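Local coordinates for uncharacterized protein (Bacteroides eggerthii, PDB 4FTD) that is of unknown function but probably takes part in carbohydrate metabolism, combining a six-bladed beta-propeller with an immunoglobulin-like domain, at residues Glu146-Val151 / Phe440-Phe445; His163-Ser168 / Gly173-Ile178; Thr297-Val302 / Cys356-Gly361; Glu350-Val355 / Ala427-Phe432. All coordinates share one frame; numbering follows the deposited sequence.

Interaction 1 of 4, residues Glu146-Val151 / Phe440-Phe445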
loop_
_atom_site.group_PDB
_atom_site.type_symbol
_atom_site.label_atom_id
_atom_site.label_comp_id
_atom_site.label_asym_id
_atom_site.label_seq_id
_atom_site.Cartn_x
_atom_site.Cartn_y
_atom_site.Cartn_z
ATOM N N GLU A 146 -11.576 9.721 2.439
ATOM C CA GLU A 146 -12.817 10.385 2.817
ATOM C C GLU A 146 -13.982 9.761 2.046
ATOM O O GLU A 146 -15.023 9.521 2.622
ATOM C CB GLU A 146 -12.704 11.878 2.551
ATOM C CG GLU A 146 -13.928 12.654 3.002
ATOM C CD GLU A 146 -13.871 14.151 2.700
ATOM O OE1 GLU A 146 -13.060 14.591 1.840
ATOM O OE2 GLU A 146 -14.663 14.890 3.329
ATOM N N HIS A 147 -13.803 9.525 0.737
ATOM C CA HIS A 147 -14.818 8.864 -0.066
ATOM C C HIS A 147 -14.254 7.729 -0.911
ATOM O O HIS A 147 -13.083 7.699 -1.211
ATOM C CB HIS A 147 -15.447 9.834 -1.075
ATOM C CG HIS A 147 -16.139 11.002 -0.451
ATOM N ND1 HIS A 147 -15.545 12.239 -0.341
ATOM C CD2 HIS A 147 -17.371 11.119 0.087
ATOM C CE1 HIS A 147 -16.400 13.074 0.221
ATOM N NE2 HIS A 147 -17.511 12.418 0.495
ATOM N N VAL A 148 -15.162 6.890 -1.363
ATOM C CA VAL A 148 -14.965 5.972 -2.491
ATOM C C VAL A 148 -15.827 6.535 -3.653
ATOM O O VAL A 148 -16.988 6.843 -3.472
ATOM C CB VAL A 148 -15.392 4.553 -2.159
ATOM C CG1 VAL A 148 -15.448 3.646 -3.419
ATOM C CG2 VAL A 148 -14.448 4.001 -1.090
ATOM N N LEU A 149 -15.219 6.714 -4.813
ATOM C CA LEU A 149 -15.889 7.092 -6.058
ATOM C C LEU A 149 -16.177 5.803 -6.823
ATOM O O LEU A 149 -15.275 4.981 -6.980
ATOM C CB LEU A 149 -14.984 8.007 -6.890
ATOM C CG LEU A 149 -15.313 8.228 -8.390
ATOM C CD1 LEU A 149 -16.645 8.989 -8.502
ATOM C CD2 LEU A 149 -14.148 8.922 -9.127
ATOM N N VAL A 150 -17.434 5.619 -7.254
ATOM C CA VAL A 150 -17.861 4.485 -8.042
ATOM C C VAL A 150 -18.328 5.032 -9.385
ATOM O O VAL A 150 -19.228 5.868 -9.418
ATOM C CB VAL A 150 -18.991 3.710 -7.376
ATOM C CG1 VAL A 150 -19.349 2.544 -8.282
ATOM C CG2 VAL A 150 -18.541 3.278 -5.978
ATOM N N VAL A 151 -17.645 4.649 -10.487
ATOM C CA VAL A 151 -17.936 5.251 -11.799
ATOM C C VAL A 151 -18.933 4.307 -12.467
ATOM O O VAL A 151 -18.622 3.576 -13.389
ATOM C CB VAL A 151 -16.680 5.503 -12.663
ATOM C CG1 VAL A 151 -17.074 6.241 -13.951
ATOM C CG2 VAL A 151 -15.640 6.257 -11.852
ATOM N N PHE A 440 -14.699 -4.076 -4.211
ATOM C CA PHE A 440 -13.597 -3.302 -3.653
ATOM C C PHE A 440 -13.378 -3.580 -2.181
ATOM O O PHE A 440 -14.265 -4.100 -1.529
ATOM C CB PHE A 440 -13.779 -1.815 -3.931
ATOM C CG PHE A 440 -14.891 -1.112 -3.158
ATOM C CD1 PHE A 440 -14.671 -0.632 -1.877
ATOM C CD2 PHE A 440 -16.137 -0.857 -3.764
ATOM C CE1 PHE A 440 -15.687 0.027 -1.171
ATOM C CE2 PHE A 440 -17.135 -0.190 -3.085
ATOM C CZ PHE A 440 -16.903 0.271 -1.797
ATOM N N VAL A 441 -12.204 -3.216 -1.679
ATOM C CA VAL A 441 -11.826 -3.425 -0.266
ATOM C C VAL A 441 -10.990 -2.227 0.209
ATOM O O VAL A 441 -10.265 -1.572 -0.590
ATOM C CB VAL A 441 -11.065 -4.769 -0.089
ATOM C CG1 VAL A 441 -9.699 -4.745 -0.753
ATOM C CG2 VAL A 441 -10.889 -5.165 1.370
ATOM N N ILE A 442 -11.152 -1.879 1.494
ATOM C CA ILE A 442 -10.266 -0.978 2.183
ATOM C C ILE A 442 -9.607 -1.787 3.317
ATOM O O ILE A 442 -10.313 -2.370 4.135
ATOM C CB ILE A 442 -11.016 0.197 2.788
ATOM C CG1 ILE A 442 -11.724 1.009 1.685
ATOM C CG2 ILE A 442 -10.032 1.057 3.617
ATOM C CD1 ILE A 442 -12.815 1.931 2.214
ATOM N N CYS A 443 -8.270 -1.834 3.343
ATOM C CA CYS A 443 -7.506 -2.548 4.367
ATOM C C CYS A 443 -6.622 -1.556 5.092
ATOM O O CYS A 443 -5.801 -0.884 4.444
ATOM C CB CYS A 443 -6.620 -3.593 3.722
ATOM S SG CYS A 443 -7.537 -4.744 2.717
ATOM N N GLU A 444 -6.796 -1.445 6.405
ATOM C CA GLU A 444 -6.066 -0.477 7.232
ATOM C C GLU A 444 -5.120 -1.222 8.165
ATOM O O GLU A 444 -5.474 -2.269 8.733
ATOM C CB GLU A 444 -7.040 0.362 8.060
ATOM C CG GLU A 444 -8.135 1.041 7.241
ATOM C CD GLU A 444 -8.883 2.134 7.999
ATOM O OE1 GLU A 444 -8.931 2.084 9.246
ATOM O OE2 GLU A 444 -9.427 3.054 7.355
ATOM N N PHE A 445 -3.941 -0.644 8.359
ATOM C CA PHE A 445 -2.886 -1.238 9.176
ATOM C C PHE A 445 -2.233 -0.204 10.080
ATOM O O PHE A 445 -1.979 0.918 9.652
ATOM C CB PHE A 445 -1.781 -1.804 8.293
ATOM C CG PHE A 445 -2.265 -2.779 7.255
ATOM C CD1 PHE A 445 -2.654 -2.329 5.986
ATOM C CD2 PHE A 445 -2.319 -4.128 7.516
ATOM C CE1 PHE A 445 -3.087 -3.214 5.030
ATOM C CE2 PHE A 445 -2.739 -5.014 6.551
ATOM C CZ PHE A 445 -3.126 -4.554 5.306
#
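Val148 and Phe440 approach from opposite directions, the valine setting one methyl over a face of the phenylalanine ring. That methyl, Val148 CG1, is anti to its backbone N (chi1 169°), and this rotamer puts it 4.2 Å from the centroid of the Phe440 ring. The line between them leans 17° from the ring normal, so this is a CH-pi contact over the face, displaced toward the rim: the atom nearest to Val148 CG1 is Phe440 CZ, at 4.0 Å. Phe440 presents its ring with CG lodged between the backbone N and the carbonyl carbon (chi1 71°). The example illustrates how neighbouring blades of a beta-propeller meet: strand 147-152 is the second of one four-stranded blade, strand 439-446 belongs to the blade beside it, and side chains, with no hydrogen bond across, fill the seam. The second valine methyl has two neighbours, with Val148 CG2 lying 4.2 Å from both Phe440 CE1 and Ile442 CD1. Ile442 reaches it with the end of an extended chain. Tyr143, from the strand next to Val148, touches both Val148 and Ile442, and the Phe440 ring also meets that of Phe124, from the strand that completes the other blade.

Interaction 2 of 4, residues His163-Ser168 / Gly173-Ile178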
loop_
_atom_site.group_PDB
_atom_site.type_symbol
_atom_site.label_atom_id
_atom_site.label_comp_id
_atom_site.label_asym_id
_atom_site.label_seq_id
_atom_site.Cartn_x
_atom_site.Cartn_y
_atom_site.Cartn_z
ATOM N N HIS A 163 -21.070 8.116 -8.476
ATOM C CA HIS A 163 -21.362 8.546 -7.162
ATOM C C HIS A 163 -20.230 8.311 -6.186
ATOM O O HIS A 163 -19.312 7.588 -6.460
ATOM C CB HIS A 163 -22.637 7.851 -6.655
ATOM C CG HIS A 163 -22.568 6.355 -6.670
ATOM N ND1 HIS A 163 -22.722 5.628 -7.839
ATOM C CD2 HIS A 163 -22.416 5.443 -5.659
ATOM C CE1 HIS A 163 -22.687 4.328 -7.533
ATOM N NE2 HIS A 163 -22.468 4.186 -6.227
ATOM N N LEU A 164 -20.325 9.018 -5.073
ATOM C CA LEU A 164 -19.427 8.886 -3.936
ATOM C C LEU A 164 -20.130 8.147 -2.794
ATOM O O LEU A 164 -21.351 8.179 -2.669
ATOM C CB LEU A 164 -18.964 10.265 -3.470
ATOM C CG LEU A 164 -18.256 11.157 -4.483
ATOM C CD1 LEU A 164 -18.022 12.540 -3.881
ATOM C CD2 LEU A 164 -16.961 10.551 -4.945
ATOM N N LEU A 165 -19.332 7.469 -1.991
ATOM C CA LEU A 165 -19.755 6.802 -0.783
ATOM C C LEU A 165 -18.810 7.344 0.292
ATOM O O LEU A 165 -17.603 7.299 0.154
ATOM C CB LEU A 165 -19.577 5.312 -0.973
ATOM C CG LEU A 165 -20.343 4.570 -2.088
ATOM C CD1 LEU A 165 -19.800 3.164 -2.278
ATOM C CD2 LEU A 165 -21.836 4.492 -1.740
ATOM N N LYS A 166 -19.358 7.897 1.342
ATOM C CA LYS A 166 -18.543 8.422 2.423
ATOM C C LYS A 166 -17.926 7.213 3.165
ATOM O O LYS A 166 -18.621 6.255 3.540
ATOM C CB LYS A 166 -19.435 9.265 3.342
ATOM C CG LYS A 166 -18.830 10.581 3.791
ATOM C CD LYS A 166 -19.597 11.254 4.929
ATOM C CE LYS A 166 -21.099 11.400 4.711
ATOM N NZ LYS A 166 -21.461 12.168 3.488
ATOM N N VAL A 167 -16.613 7.221 3.317
ATOM C CA VAL A 167 -15.908 6.137 4.019
ATOM C C VAL A 167 -16.418 5.935 5.465
ATOM O O VAL A 167 -16.604 4.791 5.889
ATOM C CB VAL A 167 -14.389 6.331 3.973
ATOM C CG1 VAL A 167 -13.706 5.303 4.877
ATOM C CG2 VAL A 167 -13.926 6.198 2.515
ATOM N N SER A 168 -16.719 7.006 6.181
ATOM C CA SER A 168 -17.280 6.856 7.554
ATOM C C SER A 168 -18.607 6.064 7.533
ATOM O O SER A 168 -18.857 5.263 8.434
ATOM C CB SER A 168 -17.457 8.199 8.246
ATOM O OG SER A 168 -18.253 9.030 7.457
ATOM N N GLY A 173 -20.965 -0.062 7.663
ATOM C CA GLY A 173 -21.743 -0.929 6.780
ATOM C C GLY A 173 -22.903 -0.238 6.075
ATOM O O GLY A 173 -23.763 -0.902 5.541
ATOM N N GLU A 174 -22.915 1.089 6.030
ATOM C CA GLU A 174 -24.026 1.817 5.431
ATOM C C GLU A 174 -23.648 2.309 4.041
ATOM O O GLU A 174 -22.692 3.061 3.888
ATOM C CB GLU A 174 -24.429 3.011 6.301
ATOM C CG GLU A 174 -24.832 2.643 7.717
ATOM C CD GLU A 174 -25.504 3.783 8.462
ATOM O OE1 GLU A 174 -25.365 4.961 8.056
ATOM O OE2 GLU A 174 -26.179 3.491 9.462
ATOM N N ILE A 175 -24.439 1.915 3.052
ATOM C CA ILE A 175 -24.291 2.326 1.649
ATOM C C ILE A 175 -25.296 3.461 1.391
ATOM O O ILE A 175 -26.508 3.237 1.367
ATOM C CB ILE A 175 -24.503 1.113 0.723
ATOM C CG1 ILE A 175 -23.306 0.160 0.868
ATOM C CG2 ILE A 175 -24.690 1.545 -0.729
ATOM C CD1 ILE A 175 -23.409 -1.099 0.031
ATOM N N LYS A 176 -24.769 4.680 1.282
ATOM C CA LYS A 176 -25.523 5.911 1.041
ATOM C C LYS A 176 -24.872 6.724 -0.103
ATOM O O LYS A 176 -24.075 7.616 0.155
ATOM C CB LYS A 176 -25.575 6.717 2.325
ATOM C CG LYS A 176 -26.221 5.937 3.494
ATOM C CD LYS A 176 -26.147 6.655 4.846
ATOM C CE LYS A 176 -27.166 7.770 4.975
ATOM N NZ LYS A 176 -27.197 8.315 6.362
ATOM N N PRO A 177 -25.246 6.416 -1.362
ATOM C CA PRO A 177 -24.699 7.079 -2.537
ATOM C C PRO A 177 -24.937 8.559 -2.593
ATOM O O PRO A 177 -26.036 9.038 -2.365
ATOM C CB PRO A 177 -25.397 6.371 -3.710
ATOM C CG PRO A 177 -25.717 5.006 -3.166
ATOM C CD PRO A 177 -26.099 5.264 -1.748
ATOM N N ILE A 178 -23.880 9.300 -2.872
ATOM C CA ILE A 178 -23.963 10.723 -3.059
ATOM C C ILE A 178 -23.764 10.833 -4.569
ATOM O O ILE A 178 -22.634 10.677 -5.060
ATOM C CB ILE A 178 -22.850 11.440 -2.271
ATOM C CG1 ILE A 178 -22.954 11.166 -0.750
ATOM C CG2 ILE A 178 -22.887 12.936 -2.546
ATOM C CD1 ILE A 178 -21.589 11.225 -0.051
HETATM O O HOH W 1 -22.090 7.524 1.979
#
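Leu164 and Ile178 face each other as an antiparallel hydrogen-bonded pair, giving and taking through their main chains. Leu164 N donates to Ile178 O at 2.8 Å, and Ile178 N returns a bond of the same 2.8 Å to Leu164 O, both nearly straight. Leu164 O also receives a weaker CA-H contact from Pro177 CA at 3.5 Å. Further along, the two chains have moved apart and a water spans them, accepting from Lys166 N (2.8 Å) and donating to Lys176 O (2.7 Å). This is the outer margin of a propeller blade, where the third strand, 163-166, passes through the short helix 167-171 into the edge strand 178-179. Lys166 sits at the N-cap position of that helix, and Gly173, with positive phi, ends it in a Schellman motif. The side-chain contacts are mostly apolar. Pro177 lies alongside His163, its CB 3.7 Å from His163 CD2, while the imidazole NE2 is hydrogen-bonded to Tyr130 OH. On the same flank Leu165 CD2 leans back over the second segment, equally near (4.2 Å) to Pro177 CG and Ile175 CG2. Lys166 stands apart chemically: bent at chi3 and chi4, it runs across Ile178 until its ammonium group lies near the CD1 methyl.

Interaction 3 of 4, residues Thr297-Val302 / Cys356-Gly361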
loop_
_atom_site.group_PDB
_atom_site.type_symbol
_atom_site.label_atom_id
_atom_site.label_comp_id
_atom_site.label_asym_id
_atom_site.label_seq_id
_atom_site.Cartn_x
_atom_site.Cartn_y
_atom_site.Cartn_z
ATOM N N THR A 297 -1.998 -4.911 -23.128
ATOM C CA THR A 297 -3.455 -5.034 -23.304
ATOM C C THR A 297 -4.178 -3.726 -22.963
ATOM O O THR A 297 -3.572 -2.677 -22.668
ATOM C CB THR A 297 -4.095 -6.226 -22.508
ATOM O OG1 THR A 297 -4.243 -5.846 -21.125
ATOM C CG2 THR A 297 -3.259 -7.526 -22.632
HETATM N N MSE A 298 -5.503 -3.782 -23.003
HETATM C CA MSE A 298 -6.324 -2.657 -22.558
HETATM C C MSE A 298 -6.317 -2.420 -21.041
HETATM O O MSE A 298 -6.766 -1.340 -20.617
HETATM C CB MSE A 298 -7.756 -2.874 -22.986
HETATM C CG MSE A 298 -8.370 -4.155 -22.366
HETATM SE SE MSE A 298 -10.243 -4.174 -22.712
HETATM C CE MSE A 298 -10.836 -2.914 -21.411
ATOM N N VAL A 299 -5.890 -3.430 -20.251
ATOM C CA VAL A 299 -5.767 -3.356 -18.780
ATOM C C VAL A 299 -4.306 -3.122 -18.444
ATOM O O VAL A 299 -3.510 -4.046 -18.328
ATOM C CB VAL A 299 -6.333 -4.595 -18.056
ATOM C CG1 VAL A 299 -6.403 -4.360 -16.518
ATOM C CG2 VAL A 299 -7.711 -4.935 -18.643
ATOM N N THR A 300 -3.961 -1.843 -18.306
ATOM C CA THR A 300 -2.565 -1.393 -18.134
ATOM C C THR A 300 -2.594 -0.009 -17.477
ATOM O O THR A 300 -3.602 0.719 -17.586
ATOM C CB THR A 300 -1.832 -1.331 -19.494
ATOM O OG1 THR A 300 -0.453 -0.991 -19.322
ATOM C CG2 THR A 300 -2.533 -0.346 -20.450
ATOM N N ASN A 301 -1.511 0.333 -16.782
ATOM C CA ASN A 301 -1.416 1.566 -16.056
ATOM C C ASN A 301 0.002 2.021 -15.969
ATOM O O ASN A 301 0.903 1.214 -15.973
ATOM C CB ASN A 301 -1.901 1.397 -14.610
ATOM C CG ASN A 301 -3.400 1.104 -14.472
ATOM O OD1 ASN A 301 -3.762 -0.027 -14.245
ATOM N ND2 ASN A 301 -4.260 2.128 -14.595
ATOM N N VAL A 302 0.147 3.320 -15.789
ATOM C CA VAL A 302 1.414 4.050 -15.690
ATOM C C VAL A 302 1.284 5.064 -14.529
ATOM O O VAL A 302 0.542 6.058 -14.643
ATOM C CB VAL A 302 1.781 4.795 -17.017
ATOM C CG1 VAL A 302 3.097 5.572 -16.849
ATOM C CG2 VAL A 302 1.941 3.831 -18.212
ATOM N N CYS A 356 -3.047 -4.310 -7.913
ATOM C CA CYS A 356 -4.204 -5.212 -7.929
ATOM C C CYS A 356 -4.038 -6.162 -9.077
ATOM O O CYS A 356 -3.775 -5.719 -10.213
ATOM C CB CYS A 356 -5.540 -4.454 -8.044
ATOM S SG CYS A 356 -6.991 -5.504 -7.827
ATOM N N THR A 357 -4.184 -7.466 -8.838
ATOM C CA THR A 357 -4.050 -8.402 -9.967
ATOM C C THR A 357 -5.422 -8.425 -10.698
ATOM O O THR A 357 -6.453 -8.465 -10.050
ATOM C CB THR A 357 -3.551 -9.788 -9.535
ATOM O OG1 THR A 357 -4.497 -10.271 -8.604
ATOM C CG2 THR A 357 -2.079 -9.728 -8.899
ATOM N N ALA A 358 -5.413 -8.389 -12.032
ATOM C CA ALA A 358 -6.627 -8.125 -12.840
ATOM C C ALA A 358 -7.505 -9.332 -13.139
ATOM O O ALA A 358 -8.732 -9.324 -12.895
ATOM C CB ALA A 358 -6.229 -7.427 -14.140
ATOM N N GLY A 359 -6.907 -10.386 -13.688
ATOM C CA GLY A 359 -7.714 -11.514 -14.123
ATOM C C GLY A 359 -8.442 -11.258 -15.437
ATOM O O GLY A 359 -9.658 -11.366 -15.501
ATOM N N GLN A 360 -7.672 -10.992 -16.491
ATOM C CA GLN A 360 -8.205 -10.662 -17.826
ATOM C C GLN A 360 -8.234 -11.912 -18.650
ATOM O O GLN A 360 -7.184 -12.489 -18.903
ATOM C CB GLN A 360 -7.310 -9.608 -18.507
ATOM C CG GLN A 360 -7.698 -9.187 -19.926
ATOM C CD GLN A 360 -9.011 -8.430 -19.986
ATOM O OE1 GLN A 360 -9.516 -7.983 -18.994
ATOM N NE2 GLN A 360 -9.570 -8.302 -21.177
ATOM N N GLY A 361 -9.431 -12.358 -19.020
ATOM C CA GLY A 361 -9.654 -13.553 -19.824
ATOM C C GLY A 361 -10.261 -14.585 -18.916
ATOM O O GLY A 361 -9.803 -14.775 -17.776
#
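Val299 meets Ala358 and Gln360 at the junction of two successive propeller blades, and the approach to it begins two residues earlier. Thr297 folds its OG1 back to accept from Val299 N at 3.1 Å, an ST turn that shapes the chain just ahead of strand 300-304. Met298, a selenomethionine, brings its SE to 4.5 Å from Gln360 NE2, a loose brush at the side of the contact. Val299 follows with both branches engaged. Its CG1, anti to the backbone N (chi1 -170°), lies 3.9 Å from Ala358 CB, where Val340 of the neighbouring strand also packs against both residues. The Val299 and Gln360 side chains cross at a slant, which leaves Val299 CG2 3.6 Å from Gln360 OE1 and 4.0 Å from Gln360 CD. Gln360 offers this amide by a chain bent at chi2 (67°). Beyond Val299 the first segment enters the blade proper. The side-chain oxygen of Gln360 accepts from Ala410 N, while its backbone N is hydrogen-bonded to Glu338 OE1. With no hydrogen bond joining the two segments, the seam between the blades is closed here by van der Waals contact, while polar bonds to other loops hold the glutamine in place.

Interaction 4 of 4, residues Glu350-Val355 / Ala427-Phe432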
loop_
_atom_site.group_PDB
_atom_site.type_symbol
_atom_site.label_atom_id
_atom_site.label_comp_id
_atom_site.label_asym_id
_atom_site.label_seq_id
_atom_site.Cartn_x
_atom_site.Cartn_y
_atom_site.Cartn_z
ATOM N N GLU A 350 9.366 2.638 5.584
ATOM C CA GLU A 350 9.395 1.516 4.640
ATOM C C GLU A 350 8.766 1.938 3.331
ATOM O O GLU A 350 8.122 2.964 3.275
ATOM C CB GLU A 350 8.728 0.283 5.235
ATOM C CG GLU A 350 9.606 -0.362 6.312
ATOM C CD GLU A 350 9.243 -1.809 6.599
ATOM O OE1 GLU A 350 8.102 -2.271 6.349
ATOM O OE2 GLU A 350 10.139 -2.496 7.085
ATOM N N ARG A 351 8.977 1.139 2.289
ATOM C CA ARG A 351 8.502 1.436 0.937
ATOM C C ARG A 351 7.858 0.163 0.389
ATOM O O ARG A 351 8.475 -0.889 0.379
ATOM C CB ARG A 351 9.652 1.929 0.031
ATOM C CG ARG A 351 9.256 2.190 -1.433
ATOM C CD ARG A 351 10.378 2.826 -2.246
ATOM N NE ARG A 351 11.548 2.024 -2.054
ATOM C CZ ARG A 351 12.803 2.450 -1.974
ATOM N NH1 ARG A 351 13.116 3.715 -2.186
ATOM N NH2 ARG A 351 13.764 1.564 -1.694
ATOM N N TYR A 352 6.605 0.292 -0.044
ATOM C CA TYR A 352 5.808 -0.798 -0.562
ATOM C C TYR A 352 5.336 -0.545 -1.992
ATOM O O TYR A 352 5.236 0.605 -2.424
ATOM C CB TYR A 352 4.565 -1.001 0.320
ATOM C CG TYR A 352 4.865 -1.104 1.784
ATOM C CD1 TYR A 352 5.706 -2.095 2.264
ATOM C CD2 TYR A 352 4.318 -0.205 2.710
ATOM C CE1 TYR A 352 6.032 -2.185 3.614
ATOM C CE2 TYR A 352 4.629 -0.302 4.072
ATOM C CZ TYR A 352 5.487 -1.296 4.515
ATOM O OH TYR A 352 5.816 -1.414 5.856
ATOM N N LEU A 353 5.074 -1.637 -2.714
ATOM C CA LEU A 353 4.395 -1.601 -4.005
ATOM C C LEU A 353 2.997 -2.174 -3.771
ATOM O O LEU A 353 2.855 -3.296 -3.287
ATOM C CB LEU A 353 5.117 -2.437 -5.065
ATOM C CG LEU A 353 4.490 -2.402 -6.474
ATOM C CD1 LEU A 353 4.527 -0.983 -7.022
ATOM C CD2 LEU A 353 5.158 -3.387 -7.429
ATOM N N LEU A 354 1.989 -1.357 -4.075
ATOM C CA LEU A 354 0.568 -1.702 -4.007
ATOM C C LEU A 354 0.143 -2.004 -5.449
ATOM O O LEU A 354 0.402 -1.190 -6.361
ATOM C CB LEU A 354 -0.241 -0.543 -3.430
ATOM C CG LEU A 354 -1.772 -0.653 -3.462
ATOM C CD1 LEU A 354 -2.284 -1.862 -2.693
ATOM C CD2 LEU A 354 -2.371 0.668 -2.945
ATOM N N VAL A 355 -0.427 -3.182 -5.668
ATOM C CA VAL A 355 -0.943 -3.548 -6.991
ATOM C C VAL A 355 -2.272 -4.228 -6.821
ATOM O O VAL A 355 -2.637 -4.617 -5.696
ATOM C CB VAL A 355 0.007 -4.473 -7.780
ATOM C CG1 VAL A 355 1.349 -3.810 -8.033
ATOM C CG2 VAL A 355 0.167 -5.828 -7.097
ATOM N N ALA A 427 0.808 7.115 11.198
ATOM C CA ALA A 427 0.110 6.300 12.208
ATOM C C ALA A 427 -0.669 5.126 11.610
ATOM O O ALA A 427 -0.625 4.030 12.154
ATOM C CB ALA A 427 -0.826 7.167 13.029
ATOM N N LYS A 428 -1.367 5.348 10.493
ATOM C CA LYS A 428 -2.213 4.321 9.892
ATOM C C LYS A 428 -2.050 4.324 8.368
ATOM O O LYS A 428 -2.125 5.376 7.749
ATOM C CB LYS A 428 -3.672 4.589 10.302
ATOM C CG LYS A 428 -4.605 3.390 10.266
ATOM C CD LYS A 428 -5.937 3.689 10.965
ATOM C CE LYS A 428 -6.899 4.495 10.102
ATOM N NZ LYS A 428 -8.227 4.660 10.768
ATOM N N LEU A 429 -1.838 3.144 7.776
ATOM C CA LEU A 429 -1.728 2.957 6.336
ATOM C C LEU A 429 -3.020 2.300 5.855
ATOM O O LEU A 429 -3.335 1.170 6.262
ATOM C CB LEU A 429 -0.542 2.046 5.970
ATOM C CG LEU A 429 -0.379 1.646 4.493
ATOM C CD1 LEU A 429 -0.185 2.897 3.661
ATOM C CD2 LEU A 429 0.768 0.654 4.301
ATOM N N CYS A 430 -3.717 2.976 4.954
ATOM C CA CYS A 430 -5.014 2.530 4.434
ATOM C C CYS A 430 -4.872 2.256 2.948
ATOM O O CYS A 430 -4.460 3.133 2.211
ATOM C CB CYS A 430 -6.062 3.582 4.706
ATOM S SG CYS A 430 -6.085 4.208 6.396
ATOM N N LEU A 431 -5.130 1.012 2.540
ATOM C CA LEU A 431 -4.952 0.546 1.174
ATOM C C LEU A 431 -6.318 0.189 0.597
ATOM O O LEU A 431 -7.181 -0.326 1.297
ATOM C CB LEU A 431 -4.009 -0.670 1.131
ATOM C CG LEU A 431 -2.646 -0.482 1.819
ATOM C CD1 LEU A 431 -1.865 -1.782 1.667
ATOM C CD2 LEU A 431 -1.832 0.694 1.252
ATOM N N PHE A 432 -6.486 0.483 -0.681
ATOM C CA PHE A 432 -7.715 0.230 -1.425
ATOM C C PHE A 432 -7.371 -0.429 -2.730
ATOM O O PHE A 432 -6.389 -0.043 -3.390
ATOM C CB PHE A 432 -8.390 1.550 -1.696
ATOM C CG PHE A 432 -9.555 1.511 -2.684
ATOM C CD1 PHE A 432 -9.342 1.738 -4.047
ATOM C CD2 PHE A 432 -10.892 1.409 -2.206
ATOM C CE1 PHE A 432 -10.411 1.776 -4.941
ATOM C CE2 PHE A 432 -11.957 1.483 -3.083
ATOM C CZ PHE A 432 -11.709 1.654 -4.457
#
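Tyr352 and Leu429 owe their meeting to different first torsions: the tyrosine CG stands anti to its carbonyl carbon (chi1 -50°), whereas the leucine CG stands anti to its backbone N (chi1 174°). Between them they span the interface of two adjacent blades of the six-bladed propeller, one built on strand 350-357 and the other on strand 426-435. The strand axes approach to 8.7 Å and run in roughly the same sense, 30° apart, a spacing suited to interdigitating side chains and too wide for main-chain pairing. Leu429 sends its CD2 branch obliquely toward the tyrosine ring, 4.0 Å from both Tyr352 CD2 and Tyr352 CE2. Phe116 meets the same ring edge-to-face, and Ala114 N is hydrogen-bonded to the tyrosine hydroxyl. Further along, Leu354 repeats the leucine conformation of Leu429 and points its CD2 at the opposing strand. There Leu354 CD2 lies 4.2 Å from Leu431 CD2, a leucine-to-leucine contact that Val372 and Leu370 flank from the neighbouring strand 369-374. Phe432 turns its ring to the other face of its own sheet, nearly parallel to the ring of Tyr143 in the next blade. Its main chain still belongs to this interface, for Leu354 CD2 comes to 4.1 Å from the carbonyl oxygen, Phe432 O.

Interactions 1, 3 and 4 each join adjacent propeller blades through side chains, and none has a hydrogen bond across it; interaction 2 works inside one blade, with main-chain bonds and a bridging water at a partly exposed edge. Interactions 1 and 4 are fully buried and lie on neighbouring strands, 439-446 and 426-435, so one blade is gripped on its two faces, by methyl-on-ring packing in one case and largely by leucines in the other. Interactions 1 and 2 share a sheet through paired strands 147-152 and 163-166. Interaction 3 extends from the strand used by interaction 4, but at its end, where an amide joins the apolar groups.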